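Local coordinates for uncharacterized protein SCO6318 (Streptomyces coelicolor A3, PDB 2QZ7), which is of unknown function but belongs to the TerD family linked to tellurium resistance and binds sodium ions in this crystal, consistent with a metal-binding role, at residues A[30-35]-A[79-84]; A[41-46]-A[112-117]; A[45-50]-A[63-68]; A[121-126]-A[146-151]. All blocks are in the same frame, centred on the assembly; numbering follows the deposited sequence.

Interaction 1 (A[30-35]-A[79-84]). With NA (sodium ion), chain C; NA (sodium ion), chain D; EDO (1,2-ethanediol), chain G.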
# COMPACT_ATOMS: atom_id res chain seq x y z
N LEU A 30 -7.28 3.72 4.05
CA LEU A 30 -7.45 4.37 2.76
C LEU A 30 -8.90 4.85 2.56
O LEU A 30 -9.84 4.11 2.90
CB LEU A 30 -7.08 3.36 1.66
CG LEU A 30 -7.42 3.70 0.20
CD1 LEU A 30 -6.61 4.91 -0.24
CD2 LEU A 30 -7.06 2.47 -0.66
N LYS A 31 -9.09 6.08 2.07
CA LYS A 31 -10.42 6.61 1.72
C LYS A 31 -10.40 7.11 0.29
O LYS A 31 -9.33 7.44 -0.22
CB LYS A 31 -10.81 7.77 2.67
CG LYS A 31 -9.86 8.98 2.61
CD LYS A 31 -10.36 10.13 3.51
CE LYS A 31 -9.47 11.37 3.37
NZ LYS A 31 -10.06 12.61 4.02
N TRP A 32 -11.57 7.16 -0.34
CA TRP A 32 -11.80 7.76 -1.65
C TRP A 32 -13.29 7.87 -1.96
O TRP A 32 -14.11 7.12 -1.41
CB TRP A 32 -11.07 6.98 -2.77
CG TRP A 32 -11.68 5.64 -3.18
CD1 TRP A 32 -12.56 5.40 -4.24
CD2 TRP A 32 -11.39 4.36 -2.62
NE1 TRP A 32 -12.81 4.05 -4.34
CE2 TRP A 32 -12.12 3.39 -3.35
CE3 TRP A 32 -10.55 3.93 -1.55
CZ2 TRP A 32 -12.06 2.01 -3.05
CZ3 TRP A 32 -10.48 2.58 -1.26
CH2 TRP A 32 -11.24 1.63 -2.01
N ASP A 33 -13.66 8.82 -2.79
CA ASP A 33 -15.07 8.96 -3.15
C ASP A 33 -15.46 8.04 -4.30
O ASP A 33 -14.67 7.84 -5.22
CB ASP A 33 -15.43 10.41 -3.50
CG ASP A 33 -15.37 11.32 -2.30
OD1 ASP A 33 -15.41 10.82 -1.14
OD2 ASP A 33 -15.28 12.54 -2.53
N PRO A 34 -16.71 7.52 -4.27
CA PRO A 34 -17.18 6.68 -5.36
C PRO A 34 -17.46 7.53 -6.62
O PRO A 34 -17.39 8.76 -6.56
CB PRO A 34 -18.48 6.10 -4.79
CG PRO A 34 -19.01 7.23 -3.90
CD PRO A 34 -17.75 7.75 -3.25
N SER A 35 -17.75 6.87 -7.76
CA SER A 35 -17.87 7.60 -8.99
C SER A 35 -19.33 8.08 -9.26
O SER A 35 -20.33 7.49 -8.77
CB SER A 35 -17.34 6.77 -10.18
OG SER A 35 -17.89 5.39 -10.13
N ARG A 79 -11.33 -4.41 6.66
CA ARG A 79 -12.28 -3.91 5.69
C ARG A 79 -11.61 -3.55 4.40
O ARG A 79 -10.38 -3.28 4.39
CB ARG A 79 -13.09 -2.73 6.24
CG ARG A 79 -12.22 -1.53 6.65
CD ARG A 79 -13.11 -0.43 7.31
NE ARG A 79 -12.21 0.63 7.73
CZ ARG A 79 -11.49 0.60 8.86
NH1 ARG A 79 -11.62 -0.43 9.72
NH2 ARG A 79 -10.68 1.61 9.15
N HIS A 80 -12.40 -3.58 3.32
CA HIS A 80 -11.90 -3.31 1.99
C HIS A 80 -13.05 -2.92 1.09
O HIS A 80 -14.17 -3.26 1.35
CB HIS A 80 -11.09 -4.52 1.41
CG HIS A 80 -11.78 -5.83 1.60
ND1 HIS A 80 -12.87 -6.22 0.83
CD2 HIS A 80 -11.62 -6.79 2.55
CE1 HIS A 80 -13.32 -7.38 1.28
NE2 HIS A 80 -12.57 -7.76 2.31
N SER A 81 -12.78 -2.22 -0.01
CA SER A 81 -13.88 -1.77 -0.84
C SER A 81 -13.55 -1.80 -2.29
O SER A 81 -12.44 -1.43 -2.70
CB SER A 81 -14.28 -0.33 -0.45
OG SER A 81 -15.24 0.17 -1.38
N ARG A 82 -14.52 -2.17 -3.11
CA ARG A 82 -14.29 -2.16 -4.56
C ARG A 82 -14.96 -0.98 -5.22
O ARG A 82 -14.99 -0.87 -6.44
CB ARG A 82 -14.50 -3.54 -5.23
CG ARG A 82 -15.93 -4.12 -5.35
CD ARG A 82 -15.86 -5.63 -5.88
NE ARG A 82 -15.05 -6.41 -4.92
CZ ARG A 82 -15.56 -7.06 -3.86
NH1 ARG A 82 -16.90 -7.09 -3.67
NH2 ARG A 82 -14.74 -7.68 -2.98
N THR A 83 -15.42 -0.03 -4.40
CA THR A 83 -16.22 1.12 -4.91
C THR A 83 -15.89 2.48 -4.25
O THR A 83 -16.11 3.53 -4.86
CB THR A 83 -17.78 0.88 -4.77
OG1 THR A 83 -18.14 0.84 -3.39
CG2 THR A 83 -18.24 -0.42 -5.47
N GLY A 84 -15.38 2.46 -3.01
CA GLY A 84 -15.33 3.66 -2.19
C GLY A 84 -16.71 4.23 -1.82
O GLY A 84 -16.83 5.43 -1.56
NA NA C . -15.68 6.75 0.21
NA NA D . -10.26 -2.33 -2.56
C1 EDO G . -17.95 -0.44 0.30
O1 EDO G . -17.24 0.79 0.59
C2 EDO G . -17.31 -1.81 0.65
O2 EDO G . -17.06 -2.13 2.05
O HOH W 1 -13.95 7.35 1.58
O HOH W 2 -16.97 4.22 -7.45
O HOH W 3 -11.30 -4.25 -2.73

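Interaction 2 (A[41-46]-A[112-117]). With NA (sodium ion), chain D; EDO (1,2-ethanediol), chain F.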
# COMPACT_ATOMS: atom_id res chain seq x y z
N PRO A 41 -17.34 2.03 -11.49
CA PRO A 41 -16.82 2.18 -10.12
C PRO A 41 -15.35 2.59 -10.05
O PRO A 41 -14.55 2.30 -10.95
CB PRO A 41 -16.99 0.78 -9.51
CG PRO A 41 -17.13 -0.14 -10.71
CD PRO A 41 -17.91 0.68 -11.68
N HIS A 42 -15.02 3.26 -8.95
CA HIS A 42 -13.65 3.54 -8.60
C HIS A 42 -13.16 2.43 -7.63
O HIS A 42 -13.59 2.36 -6.48
CB HIS A 42 -13.54 4.94 -7.97
CG HIS A 42 -13.70 6.06 -8.95
ND1 HIS A 42 -14.25 7.28 -8.61
CD2 HIS A 42 -13.40 6.15 -10.27
CE1 HIS A 42 -14.27 8.07 -9.66
NE2 HIS A 42 -13.78 7.40 -10.69
N HIS A 43 -12.29 1.55 -8.12
CA HIS A 43 -11.80 0.42 -7.36
C HIS A 43 -10.32 0.66 -7.07
O HIS A 43 -9.47 0.64 -7.98
CB HIS A 43 -12.00 -0.91 -8.10
CG HIS A 43 -11.56 -2.11 -7.31
ND1 HIS A 43 -11.79 -3.40 -7.73
CD2 HIS A 43 -10.86 -2.21 -6.15
CE1 HIS A 43 -11.29 -4.25 -6.85
NE2 HIS A 43 -10.70 -3.55 -5.89
N LEU A 44 -10.04 0.95 -5.79
CA LEU A 44 -8.68 1.15 -5.26
C LEU A 44 -8.41 0.06 -4.26
O LEU A 44 -9.31 -0.40 -3.57
CB LEU A 44 -8.49 2.49 -4.54
CG LEU A 44 -8.24 3.73 -5.42
CD1 LEU A 44 -9.47 4.09 -6.34
CD2 LEU A 44 -7.84 4.91 -4.56
N ASP A 45 -7.15 -0.38 -4.25
CA ASP A 45 -6.67 -1.42 -3.34
C ASP A 45 -5.43 -0.97 -2.63
O ASP A 45 -4.45 -0.50 -3.27
CB ASP A 45 -6.28 -2.70 -4.08
CG ASP A 45 -7.51 -3.49 -4.57
OD1 ASP A 45 -8.59 -3.42 -3.95
OD2 ASP A 45 -7.38 -4.20 -5.60
N ILE A 46 -5.42 -1.18 -1.32
CA ILE A 46 -4.14 -1.20 -0.59
C ILE A 46 -3.46 -2.52 -0.96
O ILE A 46 -4.08 -3.60 -0.90
CB ILE A 46 -4.31 -1.16 0.94
CG1 ILE A 46 -5.09 0.11 1.40
CG2 ILE A 46 -2.89 -1.18 1.64
CD1 ILE A 46 -5.48 0.06 2.96
N ALA A 112 -3.15 0.98 -5.35
CA ALA A 112 -3.33 0.84 -6.80
C ALA A 112 -4.77 1.11 -7.25
O ALA A 112 -5.72 0.70 -6.58
CB ALA A 112 -2.87 -0.56 -7.27
N ILE A 113 -4.92 1.80 -8.38
CA ILE A 113 -6.23 2.03 -8.99
C ILE A 113 -6.45 1.00 -10.07
O ILE A 113 -5.58 0.81 -10.93
CB ILE A 113 -6.34 3.48 -9.57
CG1 ILE A 113 -5.95 4.51 -8.49
CG2 ILE A 113 -7.75 3.76 -10.12
CD1 ILE A 113 -5.65 5.91 -9.07
N HIS A 114 -7.61 0.34 -10.07
CA HIS A 114 -7.98 -0.54 -11.20
C HIS A 114 -8.14 0.20 -12.52
O HIS A 114 -8.66 1.33 -12.58
CB HIS A 114 -9.15 -1.45 -10.85
CG HIS A 114 -8.78 -2.47 -9.81
ND1 HIS A 114 -8.73 -3.82 -10.06
CD2 HIS A 114 -8.40 -2.31 -8.52
CE1 HIS A 114 -8.36 -4.46 -8.97
NE2 HIS A 114 -8.14 -3.57 -8.02
N GLN A 115 -7.66 -0.45 -13.57
CA GLN A 115 -7.52 0.21 -14.86
C GLN A 115 -8.45 -0.37 -15.91
O GLN A 115 -8.40 0.05 -17.07
CB GLN A 115 -6.06 0.11 -15.33
CG GLN A 115 -5.05 0.84 -14.47
CD GLN A 115 -5.33 2.34 -14.37
OE1 GLN A 115 -5.37 3.04 -15.37
NE2 GLN A 115 -5.46 2.84 -13.13
N ASP A 116 -9.32 -1.29 -15.51
CA ASP A 116 -10.14 -2.05 -16.46
C ASP A 116 -11.29 -1.28 -17.09
O ASP A 116 -11.89 -1.73 -18.07
CB ASP A 116 -10.59 -3.39 -15.86
CG ASP A 116 -11.20 -3.25 -14.47
OD1 ASP A 116 -10.86 -2.32 -13.70
OD2 ASP A 116 -12.05 -4.10 -14.15
N ASN A 117 -11.59 -0.10 -16.55
CA ASN A 117 -12.56 0.79 -17.15
C ASN A 117 -11.88 1.99 -17.82
O ASN A 117 -12.49 3.04 -17.96
CB ASN A 117 -13.58 1.23 -16.11
CG ASN A 117 -14.32 0.04 -15.49
OD1 ASN A 117 -14.90 -0.79 -16.20
ND2 ASN A 117 -14.32 -0.03 -14.15
NA NA D . -10.26 -2.33 -2.56
C1 EDO F . -7.71 -4.97 -13.23
O1 EDO F . -8.90 -5.23 -12.47
C2 EDO F . -7.57 -3.48 -13.16
O2 EDO F . -6.43 -3.05 -13.87
O HOH W 3 -11.30 -4.25 -2.73

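Interaction 3 (A[45-50]-A[63-68]). With NA (sodium ion), chain D.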
# COMPACT_ATOMS: atom_id res chain seq x y z
N ASP A 45 -7.15 -0.38 -4.25
CA ASP A 45 -6.67 -1.42 -3.34
C ASP A 45 -5.43 -0.97 -2.63
O ASP A 45 -4.45 -0.50 -3.27
CB ASP A 45 -6.28 -2.70 -4.08
CG ASP A 45 -7.51 -3.49 -4.57
OD1 ASP A 45 -8.59 -3.42 -3.95
OD2 ASP A 45 -7.38 -4.20 -5.60
N ILE A 46 -5.42 -1.18 -1.32
CA ILE A 46 -4.14 -1.20 -0.59
C ILE A 46 -3.46 -2.52 -0.96
O ILE A 46 -4.08 -3.60 -0.90
CB ILE A 46 -4.31 -1.16 0.94
CG1 ILE A 46 -5.09 0.11 1.40
CG2 ILE A 46 -2.89 -1.18 1.64
CD1 ILE A 46 -5.48 0.06 2.96
N ILE A 47 -2.18 -2.44 -1.30
CA ILE A 47 -1.41 -3.63 -1.65
C ILE A 47 -0.10 -3.56 -0.91
O ILE A 47 0.52 -2.51 -0.89
CB ILE A 47 -1.10 -3.66 -3.19
CG1 ILE A 47 -2.42 -3.65 -4.03
CG2 ILE A 47 -0.25 -4.88 -3.52
CD1 ILE A 47 -2.16 -3.56 -5.58
N ALA A 48 0.36 -4.68 -0.32
CA ALA A 48 1.71 -4.74 0.26
C ALA A 48 2.47 -5.97 -0.25
O ALA A 48 1.86 -6.96 -0.66
CB ALA A 48 1.65 -4.78 1.80
N THR A 49 3.80 -5.86 -0.23
CA THR A 49 4.71 -6.97 -0.56
C THR A 49 5.78 -7.05 0.46
O THR A 49 6.14 -6.04 1.04
CB THR A 49 5.36 -6.78 -1.92
OG1 THR A 49 5.61 -5.39 -2.10
CG2 THR A 49 4.36 -7.24 -3.06
N THR A 50 6.28 -8.26 0.67
CA THR A 50 7.35 -8.54 1.61
C THR A 50 8.56 -9.02 0.78
O THR A 50 8.38 -9.52 -0.37
CB THR A 50 6.91 -9.67 2.59
OG1 THR A 50 6.51 -10.82 1.83
CG2 THR A 50 5.72 -9.21 3.42
N VAL A 63 2.44 -11.28 -1.88
CA VAL A 63 1.66 -10.08 -2.11
C VAL A 63 0.45 -10.15 -1.20
O VAL A 63 -0.13 -11.24 -0.99
CB VAL A 63 1.19 -9.98 -3.64
CG1 VAL A 63 0.19 -8.77 -3.89
CG2 VAL A 63 2.44 -9.95 -4.59
N VAL A 64 0.08 -9.00 -0.60
CA VAL A 64 -1.07 -8.97 0.29
C VAL A 64 -2.04 -7.91 -0.27
O VAL A 64 -1.63 -6.80 -0.59
CB VAL A 64 -0.72 -8.62 1.80
CG1 VAL A 64 -1.99 -8.68 2.70
CG2 VAL A 64 0.37 -9.56 2.40
N GLN A 65 -3.30 -8.29 -0.40
CA GLN A 65 -4.36 -7.36 -0.86
C GLN A 65 -5.71 -7.99 -0.53
O GLN A 65 -5.73 -9.04 0.11
CB GLN A 65 -4.25 -7.02 -2.36
CG GLN A 65 -4.35 -8.20 -3.29
CD GLN A 65 -4.02 -7.87 -4.74
OE1 GLN A 65 -3.25 -6.98 -5.01
NE2 GLN A 65 -4.57 -8.64 -5.67
N PHE A 66 -6.83 -7.36 -0.91
CA PHE A 66 -8.16 -7.82 -0.47
C PHE A 66 -8.42 -9.28 -0.82
O PHE A 66 -9.01 -9.97 -0.01
CB PHE A 66 -9.30 -6.90 -0.98
CG PHE A 66 -9.66 -7.11 -2.42
CD1 PHE A 66 -10.87 -7.73 -2.74
CD2 PHE A 66 -8.81 -6.70 -3.45
CE1 PHE A 66 -11.24 -7.94 -4.09
CE2 PHE A 66 -9.17 -6.90 -4.79
CZ PHE A 66 -10.37 -7.53 -5.11
N ASP A 67 -7.93 -9.75 -1.97
CA ASP A 67 -8.23 -11.11 -2.41
C ASP A 67 -7.05 -12.09 -2.19
O ASP A 67 -7.09 -13.19 -2.67
CB ASP A 67 -8.77 -11.12 -3.85
CG ASP A 67 -7.70 -10.59 -4.84
OD1 ASP A 67 -6.62 -10.20 -4.36
OD2 ASP A 67 -7.93 -10.54 -6.03
N LYS A 68 -6.01 -11.68 -1.43
CA LYS A 68 -4.84 -12.54 -1.15
C LYS A 68 -4.34 -12.29 0.27
O LYS A 68 -3.75 -11.24 0.49
CB LYS A 68 -3.67 -12.17 -2.08
CG LYS A 68 -3.87 -12.37 -3.56
CD LYS A 68 -2.66 -11.81 -4.36
CE LYS A 68 -2.89 -11.93 -5.85
NZ LYS A 68 -1.56 -11.71 -6.57
NA NA D . -10.26 -2.33 -2.56
O HOH W 4 -5.13 -5.31 -6.46
O HOH W 5 -6.58 -4.47 -1.16
O HOH W 3 -11.30 -4.25 -2.73

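Interaction 4 (A[121-126]-A[146-151]). With NA (sodium ion), chain E.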
# COMPACT_ATOMS: atom_id res chain seq x y z
N THR A 121 -6.12 7.77 -12.95
CA THR A 121 -5.06 8.20 -12.04
C THR A 121 -5.67 8.74 -10.73
O THR A 121 -6.89 8.85 -10.61
CB THR A 121 -4.20 9.29 -12.68
OG1 THR A 121 -4.97 10.49 -12.80
CG2 THR A 121 -3.71 8.87 -14.10
N PHE A 122 -4.81 9.07 -9.76
CA PHE A 122 -5.23 9.62 -8.47
C PHE A 122 -5.93 10.96 -8.61
O PHE A 122 -6.79 11.31 -7.77
CB PHE A 122 -4.04 9.72 -7.50
CG PHE A 122 -3.60 8.38 -6.96
CD1 PHE A 122 -4.26 7.80 -5.89
CD2 PHE A 122 -2.52 7.70 -7.54
CE1 PHE A 122 -3.87 6.54 -5.41
CE2 PHE A 122 -2.11 6.46 -7.08
CZ PHE A 122 -2.78 5.86 -5.98
N ASP A 123 -5.57 11.70 -9.67
CA ASP A 123 -6.20 12.99 -10.01
C ASP A 123 -7.63 12.85 -10.49
O ASP A 123 -8.42 13.78 -10.32
CB ASP A 123 -5.38 13.75 -11.06
CG ASP A 123 -5.67 15.24 -11.05
OD1 ASP A 123 -5.57 15.84 -9.95
OD2 ASP A 123 -6.02 15.80 -12.11
N ASP A 124 -7.96 11.71 -11.10
CA ASP A 124 -9.32 11.35 -11.53
C ASP A 124 -10.29 10.95 -10.40
O ASP A 124 -11.48 10.76 -10.65
CB ASP A 124 -9.28 10.21 -12.55
CG ASP A 124 -8.41 10.53 -13.75
OD1 ASP A 124 -8.52 11.65 -14.31
OD2 ASP A 124 -7.62 9.65 -14.17
N VAL A 125 -9.78 10.79 -9.17
CA VAL A 125 -10.59 10.23 -8.07
C VAL A 125 -10.57 11.20 -6.88
O VAL A 125 -9.49 11.53 -6.36
CB VAL A 125 -10.08 8.81 -7.60
CG1 VAL A 125 -11.07 8.18 -6.58
CG2 VAL A 125 -9.85 7.86 -8.78
N SER A 126 -11.75 11.67 -6.45
CA SER A 126 -11.82 12.72 -5.43
C SER A 126 -11.65 12.23 -3.99
O SER A 126 -12.07 11.11 -3.62
CB SER A 126 -13.01 13.70 -5.62
OG SER A 126 -14.22 13.06 -5.95
N ARG A 146 1.21 14.53 -4.99
CA ARG A 146 2.52 14.43 -5.63
C ARG A 146 2.55 13.41 -6.76
O ARG A 146 3.47 13.41 -7.58
CB ARG A 146 3.57 14.08 -4.59
CG ARG A 146 4.09 15.31 -3.84
CD ARG A 146 4.99 14.90 -2.69
NE ARG A 146 4.32 14.04 -1.70
CZ ARG A 146 4.98 13.36 -0.77
NH1 ARG A 146 6.30 13.42 -0.73
NH2 ARG A 146 4.33 12.63 0.12
N VAL A 147 1.56 12.52 -6.77
CA VAL A 147 1.48 11.44 -7.72
C VAL A 147 0.12 11.47 -8.45
O VAL A 147 -0.46 10.42 -8.75
CB VAL A 147 1.77 10.02 -7.05
CG1 VAL A 147 3.23 9.93 -6.61
CG2 VAL A 147 0.82 9.71 -5.86
N ALA A 148 -0.36 12.69 -8.74
CA ALA A 148 -1.65 12.92 -9.41
C ALA A 148 -1.80 12.17 -10.73
O ALA A 148 -2.88 11.65 -11.03
CB ALA A 148 -1.90 14.43 -9.63
N GLY A 149 -0.70 12.10 -11.50
CA GLY A 149 -0.69 11.39 -12.78
C GLY A 149 -0.53 9.86 -12.75
O GLY A 149 -0.57 9.22 -13.79
N ALA A 150 -0.38 9.28 -11.56
CA ALA A 150 -0.06 7.86 -11.42
C ALA A 150 -1.30 6.99 -11.34
O ALA A 150 -2.33 7.41 -10.82
CB ALA A 150 0.83 7.63 -10.16
N THR A 151 -1.18 5.74 -11.80
CA THR A 151 -2.25 4.74 -11.68
C THR A 151 -2.12 3.96 -10.36
O THR A 151 -3.06 3.36 -9.85
CB THR A 151 -2.14 3.76 -12.81
OG1 THR A 151 -0.84 3.16 -12.77
CG2 THR A 151 -2.36 4.50 -14.17
NA NA E . -7.27 12.23 -5.89
O HOH W 6 -5.21 12.97 -5.70

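Interaction 1 (A[30-35]-A[79-84])
Leu30 and Lys31 close strand 26-31, and the chain then runs as a loop past residues 79-84. Trp32 N donates to water 1. That water is a ligand of a sodium ion, which Trp32 O also binds, at 2.3 Å. The Trp32 side chain, with CG in the crowded position between backbone N and carbonyl carbon (chi1 75°), lays one indole face against Gly84. Gly84 CA sits 3.6 Å from the centroid of the five-membered ring of Trp32, 26° off the normal, a CH-pi contact. At the ring edge, Trp32 CH2 lies 3.4 Å from Ser81 O, which is a ligand of the second sodium. The indole NE1 bonds to His42 O. Pro34 follows, its CD 3.0 Å from Gly84 O and its CA making a CA-H...O contact with Thr83 O. Ser35 N and Thr83 O are then bridged by water 2. Within residues 79-84, Ser81 OG is anti to its backbone N and accepts from Thr83 N and Gly84 N, an ST motif. Trp32 O and Gly84 O, 3.2 Å apart, converge as ligands of one cation, with Gly86 completing the protein part of the site; the sodium probably offsets the repulsion between these acceptors.

Interaction 2 (A[41-46]-A[112-117])
Two histidine rings stacked face to face and both bonded to one carboxylate set this contact apart. The His43 and His114 rings have centroids 3.6 Å apart and planes at 15°, with His114 NE2 over the centre of the His43 face. Asp45 receives a bond from each. His114 NE2 reaches Asp45 OD2 at 2.6 Å, almost straight at 176°, in the plane of its own ring but from above the carboxylate plane. His43 NE2 gives a more bent bond of 2.9 Å to Asp45 OD1, which also ligates sodium together with Leu44 O. The anti chi1 of His43 (-177°) lets its ring lie alongside that of His114, and sharing a carboxylate probably fixes the rotation of both. The short His114 bond and the nearby cation could shift the ionisation of Asp45 and of the two histidines. At the other end of the His114 ring, ND1 is hydrogen-bonded to an ethanediol. The backbone beneath is regular: Asp45 and Ala112 form an antiparallel hydrogen-bonded pair, and His114 N adds a bond to His43 O. On the opposite face of the sheet, Leu44 CG meets Ile113 CG1 at 3.9 Å, beside Leu30 of strand 26-31. Strands 44-52 and 104-113 are thus joined near their ends, with Pro179 and Phe182 of helix 179-185 against Ala112, Pro179 also against His114, and Phe66 against His43.

Interaction 3 (A[45-50]-A[63-68])
Strands 44-52 and 62-64 are joined closely at one end and diverge into a water-bridged loop at the other. In the tight part Ala48 and Val64 form an antiparallel hydrogen-bonded pair, with Val64 N to Ala48 O at 2.7 Å and Ala48 N to Val64 O at 2.9 Å, both acceptors met in the carbonyl plane. On the face shared by Ile47, Thr49 and Val63, side chains run side by side. Val63 CG1, anti to its backbone N (chi1 173°), meets Ile47 CG2 at 3.9 Å, while Val63 CG2 touches Thr49 CG2 at 3.7 Å. Farther along, direct backbone pairing gives way to water. Water 5 links Ile46 O to Phe66 N, and water 4 donates to Asp45 OD2, which is also hydrogen-bonded to His114, and weakly to Gln65 OE1. Gln65 OE1 rests 3.6 Å from Ile47 CG1, and Gln65 NE2 bonds to the syn lone pair of Asp67 OD1, bracing the type I turn 65-68. Phe66, with CG in the crowded position (chi1 78°), brings its CD2 to 3.3 Å from Asp45 OD1; carboxylate and ring planes are 34° apart. Water 3, a sodium ligand, lies over one face of that ring and Asp67 CB over the other. This is a beta hairpin at the margin of a five-stranded antiparallel sheet in the TerD domain, its parting end bordering the sodium site of Asp45.

Interaction 4 (A[121-126]-A[146-151])
A type I turn, 147-150, is met here by residues 122-124, which have helical backbone angles but lack a helix's regular bonds; both lie in loops between strands of the TerD beta fold. Thr121 points at the turn with its two branches divided. Thr121 OG1, in the crowded position between backbone N and carbonyl carbon (chi1 70°), donates to Ala148 O at 3.0 Å, in the carbonyl plane. Thr121 CG2, anti to the carbonyl carbon, instead lies 3.2 Å from Gly149 O. Phe122 also points toward the turn, but its ring slants past the backbone: Phe122 CD2 is 3.3 Å from Ala150 O and 4.2 Å from Val147 CG2. That ring stacks with Phe144 and reaches Val111 and Ile113 of strand 104-113. Asp123 CB packs on Ala148 CB at 3.8 Å, while chi1 (-158°) sets CG anti to the backbone N. In the backbone, Phe122 N donates to Ala150 O, nearly along the C=O axis but with a bent 141° angle at hydrogen. Segment 121-126 is itself braced by Thr121 N, which donates to the anti lone pair of Asp124 OD2. Phe122 O and Val125 O bind a sodium ion, with water 6 and Thr128 OG1 as further ligands. Ala148 O is gripped twice: besides Thr121 OG1 it accepts from Asp123 N at 3.0 Å, in plane and on a lone pair.

Interaction 3 is the most buried and lies nearest the centre of the chain, whereas interactions 1, 2 and 4 are partly buried and gather near loops and strand ends. Interactions 2 and 3 share Asp45 and Ile46 and join three neighbouring strands of one sheet, with Ala112 packing on Ile47. Interactions 1, 2 and 3 meet at one sodium, to which Ser81, Leu44, Asp45 and Glu91 contribute. Interactions 1 and 4 each border a separate sodium and connect through Asp33 and Ser126. Chemistry follows place: strand pairing carries interaction 3, interaction 2 adds histidine-carboxylate bonds to its strand pairing, and carbonyl oxygens dominate the loop contacts 1 and 4.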